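Local coordinates for protein siderophore enterobactin esterase (Emericella nidulans, PDB 6GUO) that hydrolyses the bacterial siderophore enterobactin as an esterase of the alpha/beta-hydrolase fold, releasing iron inside the fungal cell, at residues 52-57 and 157-162; 66-71 and 84-89. All blocks are in the same frame, centred on the assembly; numbering follows the deposited sequence.

Interaction 1 of 2, residues 52-57 and 157-162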
loop_
_atom_site.group_PDB
_atom_site.type_symbol
_atom_site.label_atom_id
_atom_site.label_comp_id
_atom_site.label_asym_id
_atom_site.label_seq_id
_atom_site.Cartn_x
_atom_site.Cartn_y
_atom_site.Cartn_z
ATOM N N ALA A 52 17.924 -14.262 -2.549
ATOM C CA ALA A 52 16.973 -13.182 -2.315
ATOM C C ALA A 52 17.495 -11.847 -2.808
ATOM O O ALA A 52 18.691 -11.675 -3.027
ATOM C CB ALA A 52 16.639 -13.087 -0.835
ATOM N N ASN A 53 16.570 -10.917 -2.999
ATOM C CA ASN A 53 16.891 -9.510 -3.130
ATOM C C ASN A 53 16.470 -8.842 -1.833
ATOM O O ASN A 53 15.906 -9.494 -0.952
ATOM C CB ASN A 53 16.188 -8.924 -4.351
ATOM C CG ASN A 53 16.657 -9.575 -5.642
ATOM O OD1 ASN A 53 17.851 -9.798 -5.826
ATOM N ND2 ASN A 53 15.722 -9.908 -6.524
ATOM N N ALA A 54 16.792 -7.563 -1.694
ATOM C CA ALA A 54 16.496 -6.832 -0.465
ATOM C C ALA A 54 16.107 -5.396 -0.768
ATOM O O ALA A 54 16.672 -4.772 -1.664
ATOM C CB ALA A 54 17.692 -6.866 0.470
ATOM N N VAL A 55 15.138 -4.881 -0.015
ATOM C CA VAL A 55 14.766 -3.478 -0.098
ATOM C C VAL A 55 14.873 -2.878 1.296
ATOM O O VAL A 55 14.341 -3.429 2.267
ATOM C CB VAL A 55 13.372 -3.252 -0.738
ATOM C CG1 VAL A 55 12.249 -3.926 0.038
ATOM C CG2 VAL A 55 13.107 -1.763 -0.911
ATOM N N TYR A 56 15.606 -1.769 1.372
ATOM C CA TYR A 56 15.827 -1.022 2.601
ATOM C C TYR A 56 14.946 0.221 2.568
ATOM O O TYR A 56 14.928 0.943 1.571
ATOM C CB TYR A 56 17.314 -0.662 2.745
ATOM C CG TYR A 56 18.164 -1.878 3.034
ATOM C CD1 TYR A 56 18.567 -2.177 4.333
ATOM C CD2 TYR A 56 18.534 -2.756 2.014
ATOM C CE1 TYR A 56 19.320 -3.308 4.611
ATOM C CE2 TYR A 56 19.288 -3.891 2.283
ATOM C CZ TYR A 56 19.683 -4.158 3.581
ATOM O OH TYR A 56 20.424 -5.282 3.856
ATOM N N LEU A 57 14.212 0.456 3.653
ATOM C CA LEU A 57 13.256 1.554 3.736
ATOM C C LEU A 57 13.631 2.497 4.875
ATOM O O LEU A 57 13.801 2.049 5.999
ATOM C CB LEU A 57 11.852 1.011 4.001
ATOM C CG LEU A 57 11.338 -0.174 3.180
ATOM C CD1 LEU A 57 10.026 -0.672 3.770
ATOM C CD2 LEU A 57 11.149 0.222 1.734
ATOM N N GLY A 157 21.111 -10.766 -4.004
ATOM C CA GLY A 157 21.407 -10.400 -5.382
ATOM C C GLY A 157 21.384 -8.911 -5.642
ATOM O O GLY A 157 22.407 -8.318 -5.969
ATOM N N ARG A 158 20.204 -8.319 -5.503
ATOM C CA ARG A 158 19.975 -6.913 -5.803
ATOM C C ARG A 158 19.513 -6.231 -4.525
ATOM O O ARG A 158 18.692 -6.788 -3.809
ATOM C CB ARG A 158 18.905 -6.788 -6.887
ATOM C CG ARG A 158 18.830 -5.419 -7.535
ATOM C CD ARG A 158 17.933 -5.420 -8.765
ATOM N NE ARG A 158 18.631 -5.845 -9.988
ATOM C CZ ARG A 158 18.514 -7.026 -10.608
ATOM N NH1 ARG A 158 19.216 -7.247 -11.717
ATOM N NH2 ARG A 158 17.718 -7.993 -10.152
ATOM N N THR A 159 20.052 -5.047 -4.237
ATOM C CA THR A 159 19.632 -4.254 -3.078
ATOM C C THR A 159 19.037 -2.931 -3.534
ATOM O O THR A 159 19.491 -2.339 -4.516
ATOM C CB THR A 159 20.787 -3.983 -2.097
ATOM O OG1 THR A 159 21.824 -3.250 -2.756
ATOM C CG2 THR A 159 21.335 -5.294 -1.555
ATOM N N ALA A 160 18.015 -2.478 -2.814
ATOM C CA ALA A 160 17.348 -1.224 -3.123
ATOM C C ALA A 160 17.171 -0.379 -1.872
ATOM O O ALA A 160 17.038 -0.914 -0.768
ATOM C CB ALA A 160 15.997 -1.491 -3.761
ATOM N N LEU A 161 17.173 0.936 -2.069
ATOM C CA LEU A 161 16.852 1.913 -1.032
ATOM C C LEU A 161 15.632 2.711 -1.477
ATOM O O LEU A 161 15.652 3.330 -2.547
ATOM C CB LEU A 161 18.026 2.869 -0.815
ATOM C CG LEU A 161 17.832 4.011 0.199
ATOM C CD1 LEU A 161 17.583 3.485 1.608
ATOM C CD2 LEU A 161 19.038 4.934 0.169
ATOM N N PHE A 162 14.593 2.721 -0.639
ATOM C CA PHE A 162 13.418 3.562 -0.852
ATOM C C PHE A 162 13.291 4.578 0.268
ATOM O O PHE A 162 13.430 4.237 1.435
ATOM C CB PHE A 162 12.142 2.723 -0.906
ATOM C CG PHE A 162 10.884 3.538 -1.081
ATOM C CD1 PHE A 162 10.294 3.674 -2.327
ATOM C CD2 PHE A 162 10.290 4.178 0.008
ATOM C CE1 PHE A 162 9.139 4.423 -2.489
ATOM C CE2 PHE A 162 9.137 4.931 -0.151
ATOM C CZ PHE A 162 8.564 5.054 -1.402
#

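Interaction 2 of 2, residues 66-71 and 84-89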
loop_
_atom_site.group_PDB
_atom_site.type_symbol
_atom_site.label_atom_id
_atom_site.label_comp_id
_atom_site.label_asym_id
_atom_site.label_seq_id
_atom_site.Cartn_x
_atom_site.Cartn_y
_atom_site.Cartn_z
ATOM N N THR A 66 3.450 -1.965 4.142
ATOM C CA THR A 66 3.037 -1.783 2.747
ATOM C C THR A 66 4.018 -2.482 1.821
ATOM O O THR A 66 3.608 -3.182 0.908
ATOM C CB THR A 66 2.946 -0.283 2.367
ATOM O OG1 THR A 66 1.982 0.365 3.208
ATOM C CG2 THR A 66 2.532 -0.091 0.896
ATOM N N ALA A 67 5.314 -2.290 2.058
ATOM C CA ALA A 67 6.337 -2.964 1.254
ATOM C C ALA A 67 6.210 -4.483 1.389
ATOM O O ALA A 67 6.234 -5.208 0.395
ATOM C CB ALA A 67 7.723 -2.510 1.671
ATOM N N THR A 68 6.046 -4.951 2.625
ATOM C CA THR A 68 5.910 -6.379 2.907
ATOM C C THR A 68 4.746 -6.996 2.127
ATOM O O THR A 68 4.910 -8.004 1.432
ATOM C CB THR A 68 5.743 -6.610 4.417
ATOM O OG1 THR A 68 6.943 -6.189 5.086
ATOM C CG2 THR A 68 5.453 -8.079 4.738
ATOM N N GLU A 69 3.577 -6.376 2.225
ATOM C CA GLU A 69 2.390 -6.950 1.598
ATOM C C GLU A 69 2.410 -6.858 0.075
ATOM O O GLU A 69 1.969 -7.790 -0.596
ATOM C CB GLU A 69 1.129 -6.317 2.144
ATOM C CG GLU A 69 -0.094 -7.174 1.894
ATOM C CD GLU A 69 -1.242 -6.748 2.760
ATOM O OE1 GLU A 69 -1.765 -5.652 2.495
ATOM O OE2 GLU A 69 -1.599 -7.483 3.708
ATOM N N THR A 70 2.914 -5.750 -0.469
ATOM C CA THR A 70 3.068 -5.620 -1.915
ATOM C C THR A 70 3.917 -6.758 -2.476
ATOM O O THR A 70 3.558 -7.370 -3.485
ATOM C CB THR A 70 3.701 -4.271 -2.310
ATOM O OG1 THR A 70 2.970 -3.195 -1.709
ATOM C CG2 THR A 70 3.694 -4.106 -3.813
ATOM N N LEU A 71 5.033 -7.048 -1.810
ATOM C CA LEU A 71 5.903 -8.155 -2.219
ATOM C C LEU A 71 5.212 -9.514 -2.091
ATOM O O LEU A 71 5.335 -10.353 -2.977
ATOM C CB LEU A 71 7.213 -8.152 -1.422
ATOM C CG LEU A 71 8.210 -7.081 -1.863
ATOM C CD1 LEU A 71 9.224 -6.838 -0.761
ATOM C CD2 LEU A 71 8.891 -7.470 -3.171
ATOM N N THR A 84 12.059 -11.360 -1.820
ATOM C CA THR A 84 12.656 -10.118 -1.356
ATOM C C THR A 84 12.481 -9.971 0.147
ATOM O O THR A 84 11.384 -10.147 0.678
ATOM C CB THR A 84 12.060 -8.898 -2.086
ATOM O OG1 THR A 84 12.188 -9.082 -3.499
ATOM C CG2 THR A 84 12.777 -7.614 -1.691
ATOM N N VAL A 85 13.586 -9.665 0.822
ATOM C CA VAL A 85 13.582 -9.327 2.240
ATOM C C VAL A 85 13.385 -7.816 2.370
ATOM O O VAL A 85 14.012 -7.043 1.647
ATOM C CB VAL A 85 14.899 -9.786 2.918
ATOM C CG1 VAL A 85 15.005 -9.283 4.357
ATOM C CG2 VAL A 85 14.999 -11.301 2.885
ATOM N N VAL A 86 12.512 -7.406 3.291
ATOM C CA VAL A 86 12.273 -5.993 3.582
ATOM C C VAL A 86 12.981 -5.664 4.884
ATOM O O VAL A 86 12.827 -6.383 5.872
ATOM C CB VAL A 86 10.772 -5.676 3.734
ATOM C CG1 VAL A 86 10.548 -4.201 4.054
ATOM C CG2 VAL A 86 10.018 -6.061 2.471
ATOM N N ILE A 87 13.757 -4.585 4.857
ATOM C CA ILE A 87 14.451 -4.065 6.029
ATOM C C ILE A 87 14.038 -2.608 6.205
ATOM O O ILE A 87 14.431 -1.740 5.425
ATOM C CB ILE A 87 15.980 -4.190 5.890
ATOM C CG1 ILE A 87 16.373 -5.635 5.542
ATOM C CG2 ILE A 87 16.653 -3.733 7.185
ATOM C CD1 ILE A 87 16.523 -5.928 4.063
ATOM N N ALA A 88 13.225 -2.352 7.226
ATOM C CA ALA A 88 12.717 -1.021 7.503
ATOM C C ALA A 88 13.507 -0.444 8.661
ATOM O O ALA A 88 13.558 -1.049 9.721
ATOM C CB ALA A 88 11.243 -1.093 7.848
ATOM N N ILE A 89 14.138 0.707 8.444
ATOM C CA ILE A 89 14.932 1.367 9.481
ATOM C C ILE A 89 14.127 2.547 10.004
ATOM O O ILE A 89 13.893 3.536 9.290
ATOM C CB ILE A 89 16.318 1.819 8.987
ATOM C CG1 ILE A 89 17.068 0.648 8.330
ATOM C CG2 ILE A 89 17.147 2.361 10.153
ATOM C CD1 ILE A 89 16.981 0.625 6.826
#

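Interaction 1 of 2, residues 52-57 and 157-162
Strands 52-57 and 157-162 are parallel neighbours in the central sheet of the alpha/beta-hydrolase fold, V55 facing A160 with CA atoms 4.6 Å apart. From A54 onward the pairing is regular: A54 N and Y56 N donate to R158 O and A160 O, while A54 O and Y56 O receive the amides of A160 and F162. The bond from Y56 N to A160 O is short, 2.7 Å, and this carbonyl lies at the edge of the Y56 ring, in its plane. On the face carrying V55 and A160, A160 CB meets V55 CG2 at 4.1 Å, a small residue suiting a place that L299 and V184 also touch. Farther along, L57 CD2 reaches F162 CB at 3.8 Å. Only G157 and R158 approach solvent, and here the alternation loosens, not the bonds: A52 O takes G157 N, and N53, its CG beside the backbone N (chi1 -63°), bends OD1 to R158 N at 2.8 Å, the donor above the amide plane. G157 has no CB to crowd that oxygen. Backbone bonds set the register, apolar side chains fill the face of V55, L57, A160 and F162, and an asparagine oxygen takes up the R158 N-H where regular pairing stops.

Interaction 2 of 2, residues 66-71 and 84-89
T66 O is gripped by two donors of the same residue: T70 N at 3.0 Å, the ordinary helical bond, and T70 OG1 at 2.7 Å, arriving above the carbonyl plane. Turned back onto the helix, the threonine hydroxyl is satisfied while its methyl is kept for packing. From the same turn, T66 OG1 and E69 bond E69 and T66 of the second subunit. No hydrogen bond links this helix to strand 84-89; the two meet through side chains alone, their axes 8.8 Å apart and nearly antiparallel at 172°. L71 and V86 carry the contact, L71 being the largest contributor from the helix. With CG beside the backbone N (chi1 -76°), L71 extends toward the strand and crosses T84 at about a right angle, CD2 lying 3.6 Å from T84 CB. Its other branch, CD1, presses on V86 CG2 at 3.4 Å, tighter than usual. V86 spreads both methyls under the helix: CG2 comes near T68 OG1, and CG1 meets A67 CB at 4.1 Å. Alanine suits that point, its lone methyl directed at the strand and touching L57 of strand 52-58 as well. T68 OG1, bonded to S36 OG and F64 O, can lie beside valine in a buried layer. Helix packed antiparallel on the strand that follows it is characteristic of the beta-alpha-beta crossover, here strand 52-58, helix 60-77 and strand 83-90.

Overall arrangement
After three earlier strands the chain enters strand 52-58, the first element of either contact; helix 60-77 follows at once and strand 83-90 returns beside it. Interaction 2 closes this short loop, only a dozen residues separating its segments. The chain then wanders through helices 102-106 and 131-150 before strand 156-164 pairs with strand 52-58, closing the much longer loop of interaction 1, which encloses interaction 2 entirely. Strand 52-58 therefore sits between strands 83-90 and 156-164 in the central sheet. The two contacts meet at L57, whose backbone probably bonds to I87 and I89 and whose CD1 packs on V86 and A67, so helix and three strands share one core.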